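Local atomic coordinates of fructose-bisphosphate aldolase class I (PDB entry 1W8S), a protein that belongs to the DeoC/LacD family of TIM-barrel aldolases and holds 1,6-di-O-phosphono-beta-D-fructofuranose in a pocket at the mouth of its barrel. Residues Tyr23-Glu28 and Asn233-Arg238; Ala32-Met35 and Asp39-Asp42; Ser145-Gly150 and Ala162-Ile167; Thr156-Val161 and Pro184-Trp189. The protein carries 2 engineered substitutions. All coordinates share one frame; numbering follows the deposited sequence. Where two conformers were deposited one is given.

Contact 1. Residues Tyr23-Glu28 and Asn233-Arg238; sequences YDHGIE and NVWQRR. With FBP (1,6-di-O-phosphono-beta-D-fructofuranose), chain O.
The indole of Trp-235 meets His-25 with an edge and Tyr-23 with a face. CZ2 of Trp-235, on the six-membered ring, stands over the centre of the imidazole, 3.4 Å from CG of His-25, and the two planes meet at 84° in a T-shaped stack. The phenol of Tyr-23 comes edge first, its CG anti to the backbone N, which brings CD1 of Tyr-23 to 4.0 Å from NE1 of Trp-235, above the rim of the five-membered ring, with the planes at 87°. The indole N-H bonds to the carbonyl of Ala-22; the phenol OH of Tyr-23 bonds to the carbonyl of Ser-40 and also meets Arg-166 of the second subunit. This aromatic cluster sits where strands 18-22 and 227-230, the first and last of the TIM barrel, run side by side and pass into the short helices 25-28 and 232-235. The imidazole turns its edge to the ligand FBP: NE2 of His-25 donates to O1P of FBP over 2.6 Å, fairly straight at 162°, and more weakly to the ester oxygen O1. One face covered by the indole and an N-H held by the phosphate together probably restrict rotation of the imidazole. Asp-24 receives two sugar hydroxyls, O3 of FBP at 2.6 Å from its OD1 and O4 of FBP at 3.0 Å from its OD2. Arg-237 grips Asn-233 side-on, NE of Arg-237 reaching the backbone O of Asn-233 at 2.7 Å and NH2 of Arg-237 the amide OD1 of Asn-233 at 3.0 Å.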
# COMPACT_ATOMS: atom_id res chain seq x y z
N TYR E 23 -19.29 -15.42 -18.63
CA TYR E 23 -18.19 -16.23 -19.07
C TYR E 23 -16.85 -15.75 -18.51
O TYR E 23 -15.84 -15.78 -19.22
CB TYR E 23 -18.14 -16.26 -20.57
CG TYR E 23 -17.25 -17.30 -21.16
CD1 TYR E 23 -17.47 -18.65 -20.91
CD2 TYR E 23 -16.22 -16.95 -22.03
CE1 TYR E 23 -16.69 -19.64 -21.50
CE2 TYR E 23 -15.43 -17.94 -22.65
CZ TYR E 23 -15.67 -19.27 -22.37
OH TYR E 23 -14.92 -20.26 -22.94
N ASP E 24 -16.84 -15.33 -17.25
CA ASP E 24 -15.59 -15.07 -16.52
C ASP E 24 -15.05 -16.29 -15.80
O ASP E 24 -14.05 -16.20 -15.10
CB ASP E 24 -15.70 -13.88 -15.53
CG ASP E 24 -16.85 -14.03 -14.54
OD1 ASP E 24 -17.87 -14.69 -14.88
OD2 ASP E 24 -16.85 -13.50 -13.41
N HIS E 25 -15.68 -17.44 -16.02
CA HIS E 25 -15.41 -18.61 -15.20
C HIS E 25 -13.99 -19.13 -15.38
O HIS E 25 -13.43 -19.72 -14.47
CB HIS E 25 -16.43 -19.70 -15.52
CG HIS E 25 -17.85 -19.28 -15.27
ND1 HIS E 25 -18.43 -18.20 -15.90
CD2 HIS E 25 -18.81 -19.82 -14.48
CE1 HIS E 25 -19.68 -18.08 -15.49
NE2 HIS E 25 -19.94 -19.06 -14.64
N GLY E 26 -13.38 -18.90 -16.54
CA GLY E 26 -12.03 -19.38 -16.78
C GLY E 26 -11.01 -18.93 -15.74
O GLY E 26 -10.07 -19.63 -15.45
N ILE E 27 -11.20 -17.73 -15.19
CA ILE E 27 -10.34 -17.25 -14.11
C ILE E 27 -10.95 -17.56 -12.74
O ILE E 27 -10.28 -18.12 -11.91
CB ILE E 27 -9.94 -15.74 -14.29
CG1 ILE E 27 -8.83 -15.39 -13.25
CG2 ILE E 27 -11.09 -14.85 -14.08
CD1 ILE E 27 -8.18 -14.03 -13.40
N GLU E 28 -12.24 -17.30 -12.55
CA GLU E 28 -12.88 -17.49 -11.22
C GLU E 28 -12.85 -18.93 -10.75
O GLU E 28 -12.60 -19.22 -9.56
CB GLU E 28 -14.32 -16.96 -11.23
CG GLU E 28 -14.42 -15.44 -11.41
CD GLU E 28 -13.92 -14.64 -10.22
OE1 GLU E 28 -13.95 -15.14 -9.08
OE2 GLU E 28 -13.47 -13.49 -10.45
N ASN E 233 -25.45 -22.88 -15.96
CA ASN E 233 -26.76 -23.49 -16.26
C ASN E 233 -27.18 -23.37 -17.73
O ASN E 233 -28.15 -23.98 -18.14
CB ASN E 233 -27.85 -22.92 -15.35
CG ASN E 233 -27.94 -23.65 -14.05
OD1 ASN E 233 -28.38 -24.82 -14.02
ND2 ASN E 233 -27.46 -23.04 -12.99
N VAL E 234 -26.44 -22.60 -18.51
CA VAL E 234 -26.52 -22.66 -19.96
C VAL E 234 -25.35 -23.47 -20.55
O VAL E 234 -25.58 -24.53 -21.11
CB VAL E 234 -26.64 -21.24 -20.60
CG1 VAL E 234 -26.57 -21.31 -22.12
CG2 VAL E 234 -27.97 -20.61 -20.18
N TRP E 235 -24.11 -23.01 -20.44
CA TRP E 235 -23.04 -23.63 -21.23
C TRP E 235 -22.40 -24.89 -20.66
O TRP E 235 -21.63 -25.54 -21.37
CB TRP E 235 -21.98 -22.63 -21.69
CG TRP E 235 -21.42 -21.77 -20.65
CD1 TRP E 235 -21.62 -20.43 -20.51
CD2 TRP E 235 -20.53 -22.16 -19.61
NE1 TRP E 235 -20.92 -19.96 -19.42
CE2 TRP E 235 -20.23 -21.00 -18.86
CE3 TRP E 235 -19.96 -23.37 -19.22
CZ2 TRP E 235 -19.42 -21.03 -17.75
CZ3 TRP E 235 -19.12 -23.37 -18.12
CH2 TRP E 235 -18.87 -22.23 -17.40
N GLN E 236 -22.73 -25.28 -19.43
CA GLN E 236 -22.35 -26.62 -18.96
C GLN E 236 -23.33 -27.71 -19.43
O GLN E 236 -23.11 -28.88 -19.13
CB GLN E 236 -22.25 -26.72 -17.43
CG GLN E 236 -20.96 -26.19 -16.85
CD GLN E 236 -20.73 -26.64 -15.39
OE1 GLN E 236 -21.62 -26.54 -14.54
NE2 GLN E 236 -19.52 -27.12 -15.12
N ARG E 237 -24.40 -27.32 -20.14
CA ARG E 237 -25.34 -28.28 -20.72
C ARG E 237 -24.99 -28.62 -22.17
O ARG E 237 -24.67 -27.74 -22.95
CB ARG E 237 -26.76 -27.74 -20.67
CG ARG E 237 -27.17 -27.37 -19.28
CD ARG E 237 -28.59 -26.88 -19.16
NE ARG E 237 -28.93 -26.58 -17.76
CZ ARG E 237 -29.12 -27.51 -16.83
NH1 ARG E 237 -29.01 -28.79 -17.14
NH2 ARG E 237 -29.42 -27.15 -15.58
N ARG E 238 -25.06 -29.90 -22.51
CA ARG E 238 -24.82 -30.32 -23.89
C ARG E 238 -25.96 -29.85 -24.81
O ARG E 238 -25.74 -29.66 -26.01
CB ARG E 238 -24.66 -31.84 -23.98
CG ARG E 238 -23.27 -32.33 -23.55
CD ARG E 238 -23.27 -33.81 -23.12
NE ARG E 238 -24.30 -34.04 -22.10
CZ ARG E 238 -25.01 -35.16 -21.93
NH1 ARG E 238 -24.80 -36.24 -22.70
NH2 ARG E 238 -25.92 -35.21 -20.96
P1 FBP O . -23.03 -18.77 -13.13
O1P FBP O . -22.27 -19.88 -13.74
O2P FBP O . -24.50 -18.63 -13.62
O3P FBP O . -23.09 -18.84 -11.60
O1 FBP O . -22.28 -17.43 -13.55
C1 FBP O . -22.68 -16.18 -13.03
C2 FBP O . -21.59 -15.66 -12.08
O2 FBP O . -22.01 -14.42 -11.48
C3 FBP O . -20.22 -15.46 -12.75
O3 FBP O . -20.10 -14.27 -13.52
C4 FBP O . -19.30 -15.49 -11.53
O4 FBP O . -17.95 -15.82 -11.81
C5 FBP O . -19.95 -16.59 -10.70
O5 FBP O . -21.35 -16.57 -11.01
C6 FBP O . -19.70 -16.35 -9.21
O6 FBP O . -20.39 -17.33 -8.47
P2 FBP O . -19.62 -18.28 -7.41
O4P FBP O . -20.29 -19.63 -7.49
O5P FBP O . -18.12 -18.29 -7.73
O6P FBP O . -19.90 -17.82 -5.97

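Contact 2. Residues Ala32-Met35 and Asp39-Asp42; sequences ADFM and DSAD
Phe-34 lays its side chain against Ser-40 and Ala-41. CB of Phe-34 lies 3.5 Å from the hydroxyl OG of Ser-40, with CG turned anti to the carbonyl carbon (chi1 -56°), which brings one ring face onto the backbone of residues 40 and 41. From CG the ring divides. On one branch CD1 of Phe-34 lies 3.4 Å from OG of Ser-40, and CE1 beyond it is 3.8 Å from the carbonyl O of Ser-40. On the other, CD2 of Phe-34 touches CB of Ala-41 at 3.7 Å, and CE2 runs on past CA of the same alanine. That CA stands over the ring, 25° off its normal and 4.0 Å from the Phe-34 centroid, a CH-pi contact. Both segments contain the end of a short 3-10 segment in the long loop that joins the first barrel strand, through helix 25-28, to helix 43-53. The polar atoms between them are bridged by water 1, which donates to O of Asp-33 at 2.8 Å and to OG of Ser-40 at 2.9 Å. The serine hydroxyl is also bonded to the carbonyl of Asn-37. Trp-235 packs edge-to-face with Phe-34, while the carbonyl of Ala-41 accepts a bond from Arg-166 of the second subunit.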
# COMPACT_ATOMS: atom_id res chain seq x y z
N ALA E 32 -12.04 -26.54 -15.29
CA ALA E 32 -12.79 -27.72 -14.89
C ALA E 32 -14.31 -27.55 -15.18
O ALA E 32 -14.97 -28.51 -15.54
CB ALA E 32 -12.52 -28.07 -13.42
N ASP E 33 -14.80 -26.31 -15.11
CA ASP E 33 -16.19 -25.92 -15.49
C ASP E 33 -16.51 -26.33 -16.94
O ASP E 33 -17.67 -26.52 -17.26
CB ASP E 33 -16.37 -24.36 -15.37
CG ASP E 33 -16.85 -23.89 -13.95
OD1 ASP E 33 -16.97 -24.72 -13.01
OD2 ASP E 33 -17.17 -22.71 -13.71
N PHE E 34 -15.49 -26.48 -17.78
CA PHE E 34 -15.67 -26.68 -19.22
C PHE E 34 -15.65 -28.13 -19.70
O PHE E 34 -15.90 -28.36 -20.87
CB PHE E 34 -14.59 -25.93 -20.03
CG PHE E 34 -14.53 -24.45 -19.75
CD1 PHE E 34 -15.67 -23.72 -19.45
CD2 PHE E 34 -13.30 -23.78 -19.80
CE1 PHE E 34 -15.60 -22.33 -19.19
CE2 PHE E 34 -13.22 -22.39 -19.55
CZ PHE E 34 -14.37 -21.68 -19.23
N MET E 35 -15.31 -29.09 -18.83
CA MET E 35 -15.23 -30.51 -19.23
C MET E 35 -16.59 -31.12 -19.62
O MET E 35 -16.67 -31.95 -20.55
CB MET E 35 -14.59 -31.36 -18.11
CG MET E 35 -13.12 -30.98 -17.81
SD MET E 35 -11.97 -32.38 -17.90
CE MET E 35 -11.99 -32.75 -19.68
N ASP E 39 -16.94 -27.73 -25.77
CA ASP E 39 -17.08 -26.57 -26.64
C ASP E 39 -17.17 -25.28 -25.82
O ASP E 39 -16.86 -24.22 -26.35
CB ASP E 39 -18.32 -26.66 -27.52
CG ASP E 39 -18.26 -27.80 -28.54
OD1 ASP E 39 -17.16 -28.27 -28.89
OD2 ASP E 39 -19.31 -28.27 -29.03
N SER E 40 -17.62 -25.37 -24.57
CA SER E 40 -17.70 -24.19 -23.69
C SER E 40 -16.36 -23.50 -23.36
O SER E 40 -16.38 -22.35 -22.91
CB SER E 40 -18.43 -24.52 -22.37
OG SER E 40 -17.68 -25.40 -21.55
N ALA E 41 -15.25 -24.21 -23.54
CA ALA E 41 -13.90 -23.61 -23.46
C ALA E 41 -13.54 -22.69 -24.61
O ALA E 41 -12.59 -21.93 -24.52
CB ALA E 41 -12.84 -24.71 -23.40
N ASP E 42 -14.29 -22.78 -25.71
CA ASP E 42 -14.06 -21.95 -26.89
C ASP E 42 -14.93 -20.68 -26.81
O ASP E 42 -16.18 -20.78 -26.92
CB ASP E 42 -14.42 -22.78 -28.14
CG ASP E 42 -14.18 -22.03 -29.42
OD1 ASP E 42 -13.78 -20.84 -29.37
OD2 ASP E 42 -14.33 -22.57 -30.54
O HOH W 1 -19.03 -27.16 -19.61

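Contact 3. Residues Ser145-Gly150 and Ala162-Ile167; sequences SFPRGG and AYAARI. Engineered in segment 145-150: Phe-146 (natural residue Tyr). With FBP (1,6-di-O-phosphono-beta-D-fructofuranose), chain O.
Ala-164, Ser-145 and Pro-147 carry most of this contact, which binds one beta-alpha unit of the TIM barrel to itself: Ser-145 ends strand 141-145, Pro-147 stands in the loop that follows, and Ala-164 faces them from helix 158-171, the next helix along the chain. The methyl of Ala-164 is covered by backbone and proline ring together. Its CB lies 3.4 Å from the carbonyl O of Ser-145 and 3.4 Å from CD of Pro-147, the latter a tight fit for two carbons, with CG of Pro-147 3.7 Å from the same methyl. The helix lies close on the strand end, the CA atoms of Ser-145 and Ala-164 being 5.3 Å apart. Ser-145 swings its OG anti to the backbone N (chi1 -169°), toward the helix, and donates over 2.8 Å to O of Ala-164. The bond reaches the carbonyl from the flank, bent to 111° at the oxygen and tilted 31° from the carbonyl plane. It ties a side-chain hydroxyl of the strand end to the helix backbone. Between these two anchors Phe-146, an engineered residue in place of tyrosine, has its CB directed away from the helix, and its ring edge lies near O2 of FBP. Tyr-163 and Arg-166, on other sides of the helix, reach the third subunit. Arg-148, salt-bridged through NE to Glu-155, bends at its third torsion and puts NH2 2.8 Å from phosphate oxygen O6P of FBP, a weak hydrogen bond.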
# COMPACT_ATOMS: atom_id res chain seq x y z
N SER E 145 -22.21 -8.24 -6.27
CA SER E 145 -22.11 -8.10 -4.82
C SER E 145 -22.36 -9.44 -4.17
O SER E 145 -23.52 -9.92 -4.11
CB SER E 145 -23.15 -7.09 -4.35
OG SER E 145 -22.95 -6.73 -2.98
N PHE E 146 -21.28 -10.03 -3.66
CA PHE E 146 -21.25 -11.39 -3.12
C PHE E 146 -20.58 -11.39 -1.77
O PHE E 146 -19.37 -11.67 -1.68
CB PHE E 146 -20.47 -12.34 -4.02
CG PHE E 146 -21.05 -12.52 -5.40
CD1 PHE E 146 -22.39 -12.80 -5.59
CD2 PHE E 146 -20.23 -12.42 -6.52
CE1 PHE E 146 -22.92 -12.99 -6.85
CE2 PHE E 146 -20.74 -12.59 -7.79
CZ PHE E 146 -22.11 -12.89 -7.96
N PRO E 147 -21.32 -11.08 -0.72
CA PRO E 147 -20.77 -11.15 0.64
C PRO E 147 -20.14 -12.48 0.92
O PRO E 147 -20.70 -13.52 0.60
CB PRO E 147 -22.00 -10.90 1.54
CG PRO E 147 -22.92 -10.07 0.69
CD PRO E 147 -22.70 -10.56 -0.71
N ARG E 148 -18.95 -12.44 1.49
CA ARG E 148 -18.13 -13.61 1.67
C ARG E 148 -17.00 -13.23 2.58
O ARG E 148 -16.38 -12.19 2.36
CB ARG E 148 -17.55 -14.07 0.33
CG ARG E 148 -16.91 -15.41 0.34
CD ARG E 148 -16.56 -15.89 -1.05
NE ARG E 148 -17.77 -16.13 -1.83
CZ ARG E 148 -17.82 -16.18 -3.15
NH1 ARG E 148 -16.74 -15.96 -3.88
NH2 ARG E 148 -18.99 -16.41 -3.77
N GLY E 149 -16.68 -14.10 3.53
CA GLY E 149 -15.67 -13.84 4.55
C GLY E 149 -16.33 -13.16 5.72
O GLY E 149 -17.56 -13.00 5.73
N GLY E 150 -15.54 -12.79 6.72
CA GLY E 150 -16.07 -12.19 7.92
C GLY E 150 -17.14 -13.05 8.59
O GLY E 150 -16.95 -14.25 8.81
N ALA E 162 -30.20 -9.48 0.66
CA ALA E 162 -30.67 -8.10 0.78
C ALA E 162 -29.51 -7.12 1.12
O ALA E 162 -29.45 -6.02 0.56
CB ALA E 162 -31.79 -8.00 1.77
N TYR E 163 -28.59 -7.52 1.99
CA TYR E 163 -27.42 -6.67 2.33
C TYR E 163 -26.59 -6.47 1.07
O TYR E 163 -26.20 -5.34 0.72
CB TYR E 163 -26.61 -7.27 3.48
CG TYR E 163 -25.86 -6.28 4.40
CD1 TYR E 163 -25.49 -6.67 5.69
CD2 TYR E 163 -25.51 -4.99 3.99
CE1 TYR E 163 -24.79 -5.79 6.55
CE2 TYR E 163 -24.83 -4.10 4.84
CZ TYR E 163 -24.46 -4.50 6.10
OH TYR E 163 -23.77 -3.62 6.93
N ALA E 164 -26.39 -7.54 0.32
CA ALA E 164 -25.58 -7.48 -0.88
C ALA E 164 -26.16 -6.44 -1.83
O ALA E 164 -25.44 -5.62 -2.40
CB ALA E 164 -25.54 -8.83 -1.54
N ALA E 165 -27.46 -6.49 -2.00
CA ALA E 165 -28.16 -5.63 -2.92
C ALA E 165 -28.07 -4.17 -2.46
O ALA E 165 -27.82 -3.27 -3.25
CB ALA E 165 -29.62 -6.06 -3.02
N ARG E 166 -28.27 -3.95 -1.17
CA ARG E 166 -28.32 -2.57 -0.68
C ARG E 166 -26.90 -1.97 -0.84
O ARG E 166 -26.77 -0.81 -1.23
CB ARG E 166 -28.78 -2.46 0.77
CG ARG E 166 -28.94 -1.00 1.24
CD ARG E 166 -29.75 -0.13 0.29
NE ARG E 166 -30.10 1.15 0.90
CZ ARG E 166 -31.33 1.67 0.92
NH1 ARG E 166 -32.37 1.07 0.34
NH2 ARG E 166 -31.52 2.81 1.54
N ILE E 167 -25.87 -2.74 -0.53
CA ILE E 167 -24.48 -2.24 -0.63
C ILE E 167 -24.18 -1.79 -2.07
O ILE E 167 -23.56 -0.75 -2.29
CB ILE E 167 -23.47 -3.29 -0.20
CG1 ILE E 167 -23.54 -3.55 1.29
CG2 ILE E 167 -22.04 -2.82 -0.52
CD1 ILE E 167 -22.95 -4.89 1.71
P1 FBP O . -23.03 -18.77 -13.13
O1P FBP O . -22.27 -19.88 -13.74
O2P FBP O . -24.50 -18.63 -13.62
O3P FBP O . -23.09 -18.84 -11.60
O1 FBP O . -22.28 -17.43 -13.55
C1 FBP O . -22.68 -16.18 -13.03
C2 FBP O . -21.59 -15.66 -12.08
O2 FBP O . -22.01 -14.42 -11.48
C3 FBP O . -20.22 -15.46 -12.75
O3 FBP O . -20.10 -14.27 -13.52
C4 FBP O . -19.30 -15.49 -11.53
O4 FBP O . -17.95 -15.82 -11.81
C5 FBP O . -19.95 -16.59 -10.70
O5 FBP O . -21.35 -16.57 -11.01
C6 FBP O . -19.70 -16.35 -9.21
O6 FBP O . -20.39 -17.33 -8.47
P2 FBP O . -19.62 -18.28 -7.41
O4P FBP O . -20.29 -19.63 -7.49
O5P FBP O . -18.12 -18.29 -7.73
O6P FBP O . -19.90 -17.82 -5.97

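Contact 4. Residues Thr156-Val161 and Pro184-Trp189; sequences TAPEIV and PKTFSW
Pro-158 and Thr-186 meet at the first turns of helices 158-171 and 184-193, consecutive outer helices of the TIM barrel joined through strand 175-179. The pyrrolidine ring lies obliquely against the threonine, CG of Pro-158 3.8 Å from CG2 of Thr-186 and the two CB atoms, of Pro-158 and Thr-186, also 3.8 Å apart. Thr-186 is sorted by its first torsion: OG1 sits between the backbone N and the carbonyl carbon (chi1 57°), where it bonds to Asp-183 and to the hydroxyl of Thr-181, while the methyl CG2 is left to face the proline. The polar branch is thus bonded to the loop before its own helix, and the apolar branch packs on the neighbouring helix. Deeper in, Val-161 extends CG1 toward Phe-187, whose CB sets off away from the first helix. Because CG of Phe-187 lies anti to N (chi1 -160°), the ring swings back, and CE1 of Phe-187 comes 3.9 Å from CG1 of Val-161, with CD1 of the ring slightly farther off at 4.1 Å. The two side chains cross at about a right angle. Ile-178 of the intervening strand and Thr-181 touch both of them, and Tyr-180 packs edge-to-face with Phe-187. No direct hydrogen bond joins the two segments. Water 2, lying in the plane of the Trp-189 indole at its edge, bridges them by donating to O of Pro-158 at 2.7 Å and to O of Thr-186 at 2.8 Å.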
# COMPACT_ATOMS: atom_id res chain seq x y z
N THR E 156 -26.61 -17.31 0.63
CA THR E 156 -27.96 -17.17 0.08
C THR E 156 -29.00 -16.93 1.16
O THR E 156 -30.18 -16.96 0.89
CB THR E 156 -28.34 -18.40 -0.78
OG1 THR E 156 -28.25 -19.58 0.00
CG2 THR E 156 -27.37 -18.61 -1.94
N ALA E 157 -28.59 -16.66 2.39
CA ALA E 157 -29.54 -16.26 3.43
C ALA E 157 -30.26 -14.98 3.03
O ALA E 157 -29.67 -14.12 2.42
CB ALA E 157 -28.82 -16.05 4.75
N PRO E 158 -31.55 -14.86 3.36
CA PRO E 158 -32.34 -13.69 2.95
C PRO E 158 -31.68 -12.35 3.29
O PRO E 158 -31.61 -11.48 2.45
CB PRO E 158 -33.64 -13.87 3.73
CG PRO E 158 -33.79 -15.32 3.89
CD PRO E 158 -32.37 -15.83 4.12
N GLU E 159 -31.18 -12.23 4.51
CA GLU E 159 -30.59 -11.00 5.01
C GLU E 159 -29.22 -10.71 4.40
O GLU E 159 -28.83 -9.55 4.29
CB GLU E 159 -30.53 -11.06 6.54
CG GLU E 159 -29.44 -11.95 7.12
CD GLU E 159 -29.81 -13.42 7.30
OE1 GLU E 159 -30.92 -13.87 6.89
OE2 GLU E 159 -28.93 -14.12 7.87
N ILE E 160 -28.50 -11.75 3.98
CA ILE E 160 -27.21 -11.56 3.33
C ILE E 160 -27.43 -11.08 1.91
O ILE E 160 -26.76 -10.14 1.44
CB ILE E 160 -26.37 -12.89 3.36
CG1 ILE E 160 -26.06 -13.32 4.79
CG2 ILE E 160 -25.10 -12.76 2.55
CD1 ILE E 160 -25.24 -12.35 5.55
N VAL E 161 -28.41 -11.66 1.21
CA VAL E 161 -28.65 -11.21 -0.17
C VAL E 161 -29.23 -9.78 -0.20
O VAL E 161 -28.85 -8.98 -1.04
CB VAL E 161 -29.57 -12.22 -0.92
CG1 VAL E 161 -30.05 -11.69 -2.24
CG2 VAL E 161 -28.85 -13.58 -1.08
N PRO E 184 -39.15 -16.39 -3.96
CA PRO E 184 -39.50 -15.04 -4.43
C PRO E 184 -39.84 -14.05 -3.33
O PRO E 184 -39.59 -12.87 -3.56
CB PRO E 184 -40.71 -15.29 -5.35
CG PRO E 184 -41.24 -16.63 -5.00
CD PRO E 184 -40.09 -17.41 -4.45
N LYS E 185 -40.37 -14.47 -2.20
CA LYS E 185 -40.71 -13.49 -1.16
C LYS E 185 -39.44 -12.81 -0.61
O LYS E 185 -39.37 -11.57 -0.58
CB LYS E 185 -41.57 -14.12 -0.05
CG LYS E 185 -41.66 -13.30 1.27
CD LYS E 185 -42.61 -12.11 1.20
CE LYS E 185 -43.85 -12.32 2.08
NZ LYS E 185 -43.51 -12.39 3.55
N THR E 186 -38.44 -13.61 -0.23
CA THR E 186 -37.23 -13.07 0.37
C THR E 186 -36.43 -12.36 -0.67
O THR E 186 -35.77 -11.36 -0.39
CB THR E 186 -36.38 -14.16 1.07
OG1 THR E 186 -36.04 -15.19 0.14
CG2 THR E 186 -37.16 -14.85 2.17
N PHE E 187 -36.45 -12.85 -1.91
CA PHE E 187 -35.73 -12.18 -2.98
C PHE E 187 -36.38 -10.84 -3.38
O PHE E 187 -35.70 -9.91 -3.76
CB PHE E 187 -35.61 -13.07 -4.20
CG PHE E 187 -34.50 -12.65 -5.12
CD1 PHE E 187 -33.17 -12.66 -4.67
CD2 PHE E 187 -34.76 -12.24 -6.40
CE1 PHE E 187 -32.13 -12.30 -5.52
CE2 PHE E 187 -33.73 -11.87 -7.24
CZ PHE E 187 -32.41 -11.90 -6.79
N SER E 188 -37.71 -10.73 -3.27
CA SER E 188 -38.39 -9.45 -3.55
C SER E 188 -37.97 -8.34 -2.55
O SER E 188 -38.01 -7.17 -2.90
CB SER E 188 -39.91 -9.61 -3.54
OG SER E 188 -40.31 -9.95 -2.25
N TRP E 189 -37.61 -8.70 -1.32
CA TRP E 189 -37.09 -7.73 -0.35
C TRP E 189 -35.71 -7.19 -0.82
O TRP E 189 -35.41 -6.01 -0.72
CB TRP E 189 -36.96 -8.34 1.06
CG TRP E 189 -36.32 -7.43 2.11
CD1 TRP E 189 -35.18 -7.69 2.84
CD2 TRP E 189 -36.80 -6.16 2.55
NE1 TRP E 189 -34.91 -6.63 3.68
CE2 TRP E 189 -35.89 -5.68 3.53
CE3 TRP E 189 -37.90 -5.37 2.22
CZ2 TRP E 189 -36.06 -4.46 4.17
CZ3 TRP E 189 -38.07 -4.15 2.86
CH2 TRP E 189 -37.15 -3.71 3.82
O HOH W 2 -34.18 -10.76 1.83

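How the contacts relate
From the N terminus, contact 1 opens just after the first barrel strand and closes after the last, so the others nest inside its loop. Contact 2 follows at once, a closure with three residues between its segments before helix 43-53, and it abuts contact 1, centres about 7 Å apart. Contacts 3 and 4 come later in series. They touch, with centres about 11 Å apart, and cross: residues 156-161 lie between the segments of contact 3, and both use helix 158-171, joining it to the strand end before it and the helix after it. Contacts 1 and 3 do not touch, yet both reach FBP. Contacts 1 and 2 border the second subunit, contacts 3 and 4 the third.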